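Local coordinates for beta-glucuronidase (uncultured Clostridium sp., PDB 6U7J), which probably hydrolyses terminal beta-glucuronide bonds as a family 2 glycosyl hydrolase of gut microbes, including those of oestrogen glucuronides, at residues 96-101 with 122-127; 361-366 with 390-395; 184-189 with 343-348; 507-512 with 525-530. One frame throughout, in Å; residues are numbered along the deposited sequence.

Contacts 1 to 3 form a connected buried cluster near the centre of the chain, while contact 4 lies farther out. Contact 1 pairs two strands inside the sugar-binding domain. Contact 3 joins that domain to the TIM barrel, and its strand 188-193 is a sheet neighbour of strand 93-98 in contact 1. Contacts 2 and 4 each pack a loop after a barrel strand against the next helix. Contact 2 is buried, without hydrogen bonds across its segments; valine, proline and alanine carbons meet each other and a histidine ring. Contact 4 is also largely buried but mixes carbon contacts with a water-assisted polar network and lies beside other subunits. Charged arginines carry contact 3.

Contact 1. Residues 96-101 with 122-127; sequences LRFGSV and LPFEAD
Phe98 and Phe124 sit opposite each other where strands 93-98 and 124-127 pair antiparallel in the sugar-binding beta domain of this family 2 glycosyl hydrolase. Leu96 with Ala126 and Phe98 with Phe124 are hydrogen-bonded pairs. Leu96 N reaches Ala126 O at 2.8 Å, and Phe98 N reaches Phe124 O at 2.9 Å; each bond has its return partner. Between them, Arg97 and Glu125 form the non-hydrogen-bonded pair.

The two aromatic rings lie on one face of the sheet with Leu96 and Ala126. Their planes are nearly parallel, 14° apart, but offset, with little overlap. The closer fit is a CH-pi contact: Phe98 CB lies over the Phe124 ring, 3.9 Å from its centroid. Phe124 CG stands between its own backbone N and carbonyl carbon (chi1 58°), and this turn brings the ring to the other strand. Val101 CG2 meets the ring edge, 3.8 Å from Phe124 CZ. His117 also stacks on Phe124.

Arg97 and Glu125 occupy the other face. A salt bridge joins Arg97 NH2 to Glu125 OE1 at 3.2 Å. The oxygen lies near the guanidinium plane, yet the nitrogen comes from above the carboxylate plane. Tyr191 OH also bonds this oxygen.

At the loop ends a water accepts from Val101 N at 2.9 Å and lies 3.0 Å from Leu122 O, one of several acceptors around it.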
# COMPACT_ATOMS: atom_id res chain seq x y z
N LEU B 96 -28.59 32.19 19.73
CA LEU B 96 -27.71 31.66 18.69
C LEU B 96 -26.57 30.89 19.36
O LEU B 96 -25.75 31.49 20.06
CB LEU B 96 -27.15 32.79 17.84
CG LEU B 96 -26.48 32.37 16.55
CD1 LEU B 96 -27.52 31.70 15.64
CD2 LEU B 96 -25.86 33.61 15.88
N ARG B 97 -26.52 29.58 19.13
CA ARG B 97 -25.49 28.76 19.75
C ARG B 97 -24.49 28.24 18.73
O ARG B 97 -24.89 27.69 17.69
CB ARG B 97 -26.09 27.56 20.49
CG ARG B 97 -24.98 26.66 20.96
CD ARG B 97 -25.43 25.59 21.83
NE ARG B 97 -25.85 26.10 23.13
CZ ARG B 97 -25.61 25.46 24.26
NH1 ARG B 97 -24.93 24.31 24.23
NH2 ARG B 97 -26.04 25.97 25.41
N PHE B 98 -23.21 28.38 19.04
CA PHE B 98 -22.14 27.71 18.32
C PHE B 98 -21.58 26.61 19.22
O PHE B 98 -21.19 26.88 20.36
CB PHE B 98 -21.04 28.69 17.93
CG PHE B 98 -21.49 29.70 16.90
CD1 PHE B 98 -22.14 30.87 17.29
CD2 PHE B 98 -21.25 29.48 15.55
CE1 PHE B 98 -22.56 31.79 16.35
CE2 PHE B 98 -21.66 30.40 14.60
CZ PHE B 98 -22.32 31.55 15.00
N GLY B 99 -21.56 25.38 18.69
CA GLY B 99 -20.94 24.29 19.44
C GLY B 99 -19.46 24.53 19.66
O GLY B 99 -18.91 24.21 20.72
N SER B 100 -18.81 25.12 18.66
CA SER B 100 -17.43 25.56 18.76
C SER B 100 -17.04 26.25 17.46
O SER B 100 -17.59 25.96 16.40
CB SER B 100 -16.48 24.39 19.05
OG SER B 100 -16.32 23.59 17.90
N VAL B 101 -16.10 27.19 17.56
CA VAL B 101 -15.45 27.84 16.42
C VAL B 101 -13.97 27.85 16.75
O VAL B 101 -13.57 28.34 17.81
CB VAL B 101 -15.96 29.27 16.19
CG1 VAL B 101 -15.11 29.99 15.15
CG2 VAL B 101 -17.42 29.26 15.78
N LEU B 122 -15.08 24.69 22.86
CA LEU B 122 -16.16 24.78 23.84
C LEU B 122 -17.23 25.75 23.33
O LEU B 122 -16.90 26.73 22.67
CB LEU B 122 -15.64 25.25 25.21
CG LEU B 122 -14.91 24.18 26.02
CD1 LEU B 122 -14.11 24.82 27.16
CD2 LEU B 122 -15.90 23.17 26.57
N PRO B 123 -18.50 25.48 23.61
CA PRO B 123 -19.57 26.25 22.98
C PRO B 123 -19.69 27.66 23.53
O PRO B 123 -19.17 28.01 24.59
CB PRO B 123 -20.82 25.44 23.33
CG PRO B 123 -20.50 24.81 24.65
CD PRO B 123 -19.02 24.47 24.55
N PHE B 124 -20.41 28.49 22.78
CA PHE B 124 -20.79 29.82 23.23
C PHE B 124 -22.10 30.19 22.55
O PHE B 124 -22.53 29.55 21.59
CB PHE B 124 -19.69 30.86 22.95
CG PHE B 124 -19.30 30.98 21.49
CD1 PHE B 124 -18.42 30.06 20.91
CD2 PHE B 124 -19.79 32.01 20.71
CE1 PHE B 124 -18.05 30.18 19.57
CE2 PHE B 124 -19.42 32.14 19.36
CZ PHE B 124 -18.55 31.22 18.79
N GLU B 125 -22.76 31.22 23.08
CA GLU B 125 -24.04 31.59 22.52
C GLU B 125 -24.28 33.09 22.69
O GLU B 125 -23.57 33.78 23.42
CB GLU B 125 -25.18 30.75 23.14
CG GLU B 125 -25.31 30.85 24.64
CD GLU B 125 -26.46 30.01 25.20
OE1 GLU B 125 -26.82 28.96 24.62
OE2 GLU B 125 -27.02 30.41 26.23
N ALA B 126 -25.28 33.58 21.97
CA ALA B 126 -25.66 34.99 22.00
C ALA B 126 -27.18 35.06 22.02
O ALA B 126 -27.84 34.41 21.20
CB ALA B 126 -25.12 35.75 20.79
N ASP B 127 -27.73 35.83 22.95
CA ASP B 127 -29.16 36.12 22.97
C ASP B 127 -29.44 37.14 21.87
O ASP B 127 -28.93 38.26 21.94
CB ASP B 127 -29.57 36.64 24.35
CG ASP B 127 -31.09 36.80 24.50
OD1 ASP B 127 -31.72 37.49 23.68
OD2 ASP B 127 -31.65 36.24 25.46
O HOH W 1 -15.23 27.52 20.31

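Contact 2. Residues 361-366 with 390-395; sequences DEVPAV and AYHKQV
Val363, Pro364 and Ala365 follow barrel strand 358-362 and pack on His392 and Val395 of helix 386-403, within one beta-alpha-beta crossover of the TIM barrel. The crossover leads on to the parallel strand 409-416. No hydrogen bond joins the two segments; the contact is made by small side chains and the histidine ring.

Val395 carries the apolar half. Its CG1 stands anti to the backbone N (chi1 168°) and points this methyl at the loop. There Val395 CG1 meets Pro364 CD at 3.8 Å. The same methyl lies 4.0 Å from Val363 CG1, with the two valines alongside each other, running opposite ways.

His392 carries the other half, one helical turn earlier. Its CG is also anti to the backbone N (chi1 -166°), and the imidazole extends to the loop. Ala365 CB presses close to the far end of the ring, 3.3 Å from His392 CE1. Val363 CG2 comes up beside it, 3.9 Å from His392 NE2. The ring is held from both nitrogens by partners beyond the two segments. His392 ND1 bonds Tyr428 OH, and His392 NE2 bonds Ile414 O, so its polar atoms are satisfied in this buried setting. Ala365 is the centre of an inverse gamma turn, which bends the chain here.

Strand 409-416 lies beside the loop and bonds the backbone of Val363 and Ala365. Helix 424-439, which supplies Tyr428, packs against His392, while Leu396 and Leu399 of helix 386-403 also touch Val363.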
# COMPACT_ATOMS: atom_id res chain seq x y z
N ASP B 361 -11.88 13.59 30.83
CA ASP B 361 -12.20 14.83 30.13
C ASP B 361 -11.07 15.84 30.28
O ASP B 361 -10.69 16.19 31.41
CB ASP B 361 -13.50 15.39 30.69
CG ASP B 361 -14.35 16.11 29.67
OD1 ASP B 361 -13.87 16.45 28.56
OD2 ASP B 361 -15.52 16.37 30.01
N GLU B 362 -10.55 16.35 29.15
CA GLU B 362 -9.29 17.09 29.15
C GLU B 362 -9.43 18.46 28.49
O GLU B 362 -10.10 18.59 27.45
CB GLU B 362 -8.20 16.28 28.43
CG GLU B 362 -6.78 16.84 28.59
CD GLU B 362 -5.71 15.90 28.02
OE1 GLU B 362 -5.21 15.03 28.78
OE2 GLU B 362 -5.38 16.02 26.81
N VAL B 363 -8.78 19.48 29.07
CA VAL B 363 -8.77 20.83 28.49
C VAL B 363 -7.58 20.99 27.55
O VAL B 363 -6.59 20.27 27.68
CB VAL B 363 -8.75 21.92 29.59
CG1 VAL B 363 -10.08 21.94 30.35
CG2 VAL B 363 -7.56 21.76 30.52
N PRO B 364 -7.61 21.94 26.61
CA PRO B 364 -6.52 22.00 25.62
C PRO B 364 -5.26 22.70 26.12
O PRO B 364 -4.64 23.47 25.38
CB PRO B 364 -7.15 22.77 24.45
CG PRO B 364 -8.57 23.14 24.89
CD PRO B 364 -8.62 22.98 26.38
N ALA B 365 -4.86 22.41 27.35
CA ALA B 365 -3.60 22.90 27.90
C ALA B 365 -2.45 21.99 27.45
O ALA B 365 -1.79 21.29 28.23
CB ALA B 365 -3.69 22.97 29.42
N VAL B 366 -2.23 22.00 26.14
CA VAL B 366 -1.26 21.15 25.47
C VAL B 366 -0.32 22.06 24.71
O VAL B 366 -0.71 23.14 24.23
CB VAL B 366 -1.95 20.14 24.52
CG1 VAL B 366 -2.68 20.87 23.40
CG2 VAL B 366 -0.96 19.11 23.97
N ALA B 390 -4.82 32.60 33.94
CA ALA B 390 -6.21 33.03 34.11
C ALA B 390 -7.10 32.45 33.02
O ALA B 390 -8.22 32.02 33.29
CB ALA B 390 -6.29 34.56 34.13
N TYR B 391 -6.59 32.39 31.78
CA TYR B 391 -7.38 31.81 30.70
C TYR B 391 -7.55 30.31 30.91
O TYR B 391 -8.64 29.76 30.67
CB TYR B 391 -6.73 32.13 29.35
CG TYR B 391 -7.47 31.50 28.20
CD1 TYR B 391 -8.76 31.90 27.90
CD2 TYR B 391 -6.89 30.47 27.45
CE1 TYR B 391 -9.46 31.32 26.88
CE2 TYR B 391 -7.58 29.89 26.41
CZ TYR B 391 -8.86 30.31 26.13
OH TYR B 391 -9.57 29.73 25.12
N HIS B 392 -6.52 29.64 31.42
CA HIS B 392 -6.58 28.21 31.72
C HIS B 392 -7.68 27.91 32.75
O HIS B 392 -8.46 26.97 32.59
CB HIS B 392 -5.20 27.77 32.21
CG HIS B 392 -4.98 26.29 32.26
ND1 HIS B 392 -3.72 25.75 32.39
CD2 HIS B 392 -5.84 25.25 32.23
CE1 HIS B 392 -3.81 24.43 32.43
NE2 HIS B 392 -5.08 24.10 32.32
N LYS B 393 -7.74 28.71 33.83
CA LYS B 393 -8.84 28.57 34.79
C LYS B 393 -10.19 28.81 34.13
O LYS B 393 -11.16 28.08 34.39
CB LYS B 393 -8.66 29.55 35.95
CG LYS B 393 -7.41 29.37 36.78
CD LYS B 393 -7.54 30.18 38.07
CE LYS B 393 -6.21 30.72 38.53
NZ LYS B 393 -6.38 31.64 39.70
N GLN B 394 -10.29 29.82 33.27
CA GLN B 394 -11.57 30.10 32.62
C GLN B 394 -12.01 28.94 31.72
O GLN B 394 -13.21 28.65 31.63
CB GLN B 394 -11.50 31.41 31.84
CG GLN B 394 -11.19 32.60 32.73
CD GLN B 394 -10.97 33.88 31.94
OE1 GLN B 394 -10.56 33.85 30.77
NE2 GLN B 394 -11.23 35.03 32.58
N VAL B 395 -11.07 28.28 31.04
CA VAL B 395 -11.48 27.17 30.18
C VAL B 395 -11.93 25.99 31.03
O VAL B 395 -12.87 25.27 30.67
CB VAL B 395 -10.35 26.80 29.20
CG1 VAL B 395 -10.64 25.46 28.52
CG2 VAL B 395 -10.19 27.90 28.16

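Contact 3. Residues 184-189 with 343-348; sequences IHRPVR and PYAEEM
Arg186 donates from NH2 to Pro343 O at 2.7 Å, the one hydrogen bond across these segments. The oxygen sits near the guanidinium plane, at its edge. One face of the same group lies against the Tyr344-Ala345 peptide: Ala345 N is 3.3 Å above the plane, over its centre. The arginine chain is extended from CG to NE, and Arg186 CD runs along Ala345 CB at 3.8 Å.

A salt bridge lies farther along: Arg189 NH2 and Glu347 OE2 are 3.1 Å apart. The side chains meet tip to tip, with the guanidinium and carboxylate planes only 12° apart. Glu347 bends at chi2 (75°), which turns its carboxylate toward the strand.

The next shell fixes these groups. Glu308 takes Arg186 NH2 in a salt bridge through OE1 and accepts from Ala345 N through OE2, so one carboxylate serves both sides of the flat contact. Arg186 NH1 donates to Phe121 O, and Arg189 NH1 pairs with Glu23. The Glu347 side chain also lies about 3 Å from a bound calcium ion, whose charge would probably favour the ionised carboxylate.

Ala345 is the N-cap residue of helix 346-355, in the segment that follows barrel strand 336-338. Arg189 lies on strand 188-193, between strands 20-32 and 93-98 of the sugar-binding sheet, and Arg186 lies just before it. The arrangement is thus a domain interface, in which the sugar-binding domain of a family 2 glycosyl hydrolase is docked on the TIM barrel.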
# COMPACT_ATOMS: atom_id res chain seq x y z
N ILE B 184 -15.57 25.85 11.49
CA ILE B 184 -16.72 25.69 12.37
C ILE B 184 -16.96 24.19 12.49
O ILE B 184 -17.61 23.58 11.65
CB ILE B 184 -17.95 26.43 11.83
CG1 ILE B 184 -17.63 27.92 11.63
CG2 ILE B 184 -19.14 26.28 12.78
CD1 ILE B 184 -18.79 28.75 11.07
N HIS B 185 -16.47 23.60 13.58
CA HIS B 185 -16.37 22.15 13.72
C HIS B 185 -17.61 21.48 14.28
O HIS B 185 -17.71 20.25 14.19
CB HIS B 185 -15.18 21.79 14.61
CG HIS B 185 -13.86 22.08 13.98
ND1 HIS B 185 -12.78 22.56 14.69
CD2 HIS B 185 -13.44 21.95 12.70
CE1 HIS B 185 -11.75 22.70 13.87
NE2 HIS B 185 -12.13 22.34 12.66
N ARG B 186 -18.54 22.23 14.86
CA ARG B 186 -19.69 21.68 15.56
C ARG B 186 -20.96 22.42 15.15
O ARG B 186 -20.89 23.53 14.61
CB ARG B 186 -19.47 21.76 17.08
CG ARG B 186 -18.35 20.81 17.49
CD ARG B 186 -18.02 20.81 18.96
NE ARG B 186 -16.75 20.13 19.17
CZ ARG B 186 -16.02 20.23 20.27
NH1 ARG B 186 -16.44 20.98 21.29
NH2 ARG B 186 -14.87 19.57 20.35
N PRO B 187 -22.13 21.79 15.33
CA PRO B 187 -23.38 22.37 14.81
C PRO B 187 -23.61 23.80 15.28
O PRO B 187 -23.34 24.14 16.44
CB PRO B 187 -24.45 21.43 15.36
CG PRO B 187 -23.76 20.12 15.53
CD PRO B 187 -22.33 20.44 15.88
N VAL B 188 -24.13 24.62 14.37
CA VAL B 188 -24.65 25.95 14.68
C VAL B 188 -26.16 25.83 14.84
O VAL B 188 -26.83 25.21 14.01
CB VAL B 188 -24.30 26.97 13.58
CG1 VAL B 188 -24.82 28.40 13.97
CG2 VAL B 188 -22.82 27.00 13.33
N ARG B 189 -26.70 26.42 15.91
CA ARG B 189 -28.10 26.26 16.24
C ARG B 189 -28.70 27.61 16.62
O ARG B 189 -28.09 28.37 17.37
CB ARG B 189 -28.30 25.26 17.40
CG ARG B 189 -27.54 23.95 17.24
CD ARG B 189 -28.17 22.82 18.06
NE ARG B 189 -27.34 21.61 18.06
CZ ARG B 189 -27.81 20.37 17.99
NH1 ARG B 189 -29.12 20.13 17.91
NH2 ARG B 189 -26.95 19.35 17.98
N PRO B 343 -11.63 19.32 24.73
CA PRO B 343 -12.98 18.75 24.86
C PRO B 343 -13.55 18.33 23.51
O PRO B 343 -13.31 18.97 22.48
CB PRO B 343 -13.81 19.91 25.46
CG PRO B 343 -12.79 20.78 26.14
CD PRO B 343 -11.52 20.66 25.33
N TYR B 344 -14.31 17.24 23.51
CA TYR B 344 -14.97 16.76 22.32
C TYR B 344 -16.39 17.33 22.24
O TYR B 344 -16.88 17.98 23.17
CB TYR B 344 -15.01 15.22 22.30
CG TYR B 344 -13.65 14.54 22.16
CD1 TYR B 344 -12.49 15.29 21.95
CD2 TYR B 344 -13.53 13.15 22.24
CE1 TYR B 344 -11.24 14.67 21.82
CE2 TYR B 344 -12.29 12.51 22.12
CZ TYR B 344 -11.15 13.28 21.91
OH TYR B 344 -9.91 12.67 21.79
N ALA B 345 -17.04 17.10 21.10
CA ALA B 345 -18.42 17.51 20.92
C ALA B 345 -19.29 16.86 22.00
O ALA B 345 -19.03 15.76 22.46
CB ALA B 345 -18.91 17.11 19.53
N GLU B 346 -20.34 17.59 22.41
CA GLU B 346 -21.23 17.05 23.43
C GLU B 346 -21.93 15.79 22.96
O GLU B 346 -22.25 14.93 23.79
CB GLU B 346 -22.27 18.11 23.83
CG GLU B 346 -21.63 19.40 24.21
CD GLU B 346 -22.60 20.38 24.79
OE1 GLU B 346 -23.15 20.08 25.89
OE2 GLU B 346 -22.80 21.45 24.14
N GLU B 347 -22.17 15.66 21.66
CA GLU B 347 -22.76 14.43 21.13
C GLU B 347 -21.95 13.20 21.54
O GLU B 347 -22.52 12.17 21.91
CB GLU B 347 -22.87 14.50 19.60
CG GLU B 347 -23.95 15.43 19.07
CD GLU B 347 -23.57 16.90 19.20
OE1 GLU B 347 -22.40 17.18 19.52
OE2 GLU B 347 -24.45 17.77 18.99
N MET B 348 -20.61 13.29 21.49
CA MET B 348 -19.77 12.17 21.91
C MET B 348 -19.91 11.91 23.41
O MET B 348 -19.97 10.75 23.84
CB MET B 348 -18.30 12.45 21.53
CG MET B 348 -17.32 11.25 21.65
SD MET B 348 -17.84 9.73 20.77
CE MET B 348 -16.30 8.80 20.66

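Contact 4. Residues 507-512 with 525-530; sequences YGADTI and EEYQKR
Glu525 opens helix 525-540 and packs on Thr511. Thr511 CG2 lies 3.4 Å from Glu525 CA and 3.8 Å from Glu525 CG. The carboxylate turns to other partners: Glu525 OE1 accepts from Thr581 N. Glu525 OE2 accepts from Gly514 N and is also hydrogen-bonded to His516 of a second subunit.

Tyr527 brings its ring edge to Ala509, with Tyr527 CD2 4.3 Å from Ala509 CB. Its hydroxyl bonds Gly472 O. Residues 507-512 follow barrel strand 502-506, and the helix leads on to strand 545-551. The contact therefore folds the loop of a TIM-barrel beta-alpha-beta crossover back on its own helix.

Gln528 comes one turn after Glu525. Its CG is anti to the backbone N (chi1 -169°), and the chain stays extended and passes Thr511 at about a right angle. Thr511 OG1 lies 2.9 Å from Gln528 CD, an unusually short approach whose detail is doubtful. That hydroxyl donates to Ala509 O at 3.1 Å, from above the carbonyl plane. Gln528 NE2 gives the same oxygen only a weak bond; its stronger partner is Gly571. A water accepts from Gln528 NE2 at 3.0 Å and from Ala509 N at 2.9 Å.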
# COMPACT_ATOMS: atom_id res chain seq x y z
N TYR B 507 1.21 5.03 24.93
CA TYR B 507 2.34 4.22 24.52
C TYR B 507 1.99 3.56 23.18
O TYR B 507 0.82 3.31 22.90
CB TYR B 507 2.69 3.15 25.58
CG TYR B 507 1.64 2.08 25.82
CD1 TYR B 507 0.39 2.38 26.37
CD2 TYR B 507 1.92 0.74 25.56
CE1 TYR B 507 -0.55 1.38 26.61
CE2 TYR B 507 0.99 -0.27 25.79
CZ TYR B 507 -0.23 0.05 26.33
OH TYR B 507 -1.15 -0.95 26.56
N GLY B 508 3.00 3.30 22.36
CA GLY B 508 2.71 2.72 21.05
C GLY B 508 3.82 3.01 20.05
O GLY B 508 4.94 3.37 20.42
N ALA B 509 3.48 2.84 18.77
CA ALA B 509 4.49 2.85 17.71
C ALA B 509 3.82 3.17 16.38
O ALA B 509 2.74 2.64 16.09
CB ALA B 509 5.22 1.50 17.64
N ASP B 510 4.46 4.01 15.56
CA ASP B 510 3.93 4.29 14.24
C ASP B 510 3.96 3.03 13.39
O ASP B 510 4.95 2.27 13.41
CB ASP B 510 4.72 5.40 13.54
CG ASP B 510 4.42 6.79 14.08
OD1 ASP B 510 5.00 7.14 15.13
OD2 ASP B 510 3.61 7.53 13.46
N THR B 511 2.88 2.79 12.66
CA THR B 511 2.71 1.55 11.91
C THR B 511 2.09 1.85 10.56
O THR B 511 0.99 2.42 10.50
CB THR B 511 1.86 0.56 12.70
OG1 THR B 511 2.44 0.40 14.00
CG2 THR B 511 1.81 -0.79 11.99
N ILE B 512 2.79 1.50 9.49
CA ILE B 512 2.24 1.66 8.14
C ILE B 512 1.47 0.40 7.80
O ILE B 512 2.04 -0.69 7.72
CB ILE B 512 3.34 1.91 7.10
CG1 ILE B 512 4.26 3.07 7.50
CG2 ILE B 512 2.68 2.17 5.74
CD1 ILE B 512 3.53 4.42 7.67
N GLU B 525 3.80 -3.75 10.97
CA GLU B 525 2.65 -4.10 11.80
C GLU B 525 3.04 -5.07 12.90
O GLU B 525 2.43 -5.06 13.98
CB GLU B 525 1.53 -4.71 10.95
CG GLU B 525 0.99 -3.81 9.85
CD GLU B 525 -0.37 -4.28 9.31
OE1 GLU B 525 -1.06 -5.01 10.04
OE2 GLU B 525 -0.74 -3.93 8.17
N GLU B 526 4.02 -5.95 12.65
CA GLU B 526 4.44 -6.89 13.68
C GLU B 526 5.13 -6.15 14.83
O GLU B 526 4.95 -6.51 16.00
CB GLU B 526 5.35 -7.96 13.07
CG GLU B 526 4.62 -8.89 12.10
CD GLU B 526 4.36 -8.27 10.70
OE1 GLU B 526 5.00 -7.25 10.33
OE2 GLU B 526 3.53 -8.84 9.95
N TYR B 527 5.90 -5.11 14.51
CA TYR B 527 6.60 -4.38 15.56
C TYR B 527 5.62 -3.68 16.49
O TYR B 527 5.81 -3.67 17.72
CB TYR B 527 7.58 -3.37 14.95
CG TYR B 527 8.44 -2.71 16.00
CD1 TYR B 527 9.69 -3.23 16.31
CD2 TYR B 527 7.99 -1.60 16.70
CE1 TYR B 527 10.48 -2.63 17.30
CE2 TYR B 527 8.76 -1.00 17.68
CZ TYR B 527 10.01 -1.52 17.98
OH TYR B 527 10.77 -0.92 18.95
N GLN B 528 4.56 -3.08 15.93
CA GLN B 528 3.56 -2.45 16.78
C GLN B 528 2.99 -3.45 17.78
O GLN B 528 2.81 -3.12 18.96
CB GLN B 528 2.43 -1.86 15.94
CG GLN B 528 1.47 -0.96 16.70
CD GLN B 528 0.32 -0.46 15.84
OE1 GLN B 528 -0.26 -1.21 15.06
NE2 GLN B 528 -0.02 0.81 15.99
N LYS B 529 2.73 -4.68 17.33
CA LYS B 529 2.17 -5.66 18.24
C LYS B 529 3.15 -6.02 19.35
O LYS B 529 2.76 -6.10 20.53
CB LYS B 529 1.74 -6.91 17.46
CG LYS B 529 1.05 -7.96 18.32
CD LYS B 529 1.58 -9.32 17.95
CE LYS B 529 0.74 -10.47 18.47
NZ LYS B 529 1.53 -11.28 19.44
N ARG B 530 4.42 -6.23 19.00
CA ARG B 530 5.43 -6.62 19.99
C ARG B 530 5.74 -5.46 20.95
O ARG B 530 5.91 -5.67 22.16
CB ARG B 530 6.72 -7.08 19.29
CG ARG B 530 6.61 -8.35 18.42
CD ARG B 530 6.53 -9.61 19.26
NE ARG B 530 7.75 -9.80 20.04
CZ ARG B 530 7.81 -9.73 21.37
NH1 ARG B 530 6.72 -9.49 22.08
NH2 ARG B 530 8.97 -9.90 21.98
O HOH W 2 0.66 2.44 18.43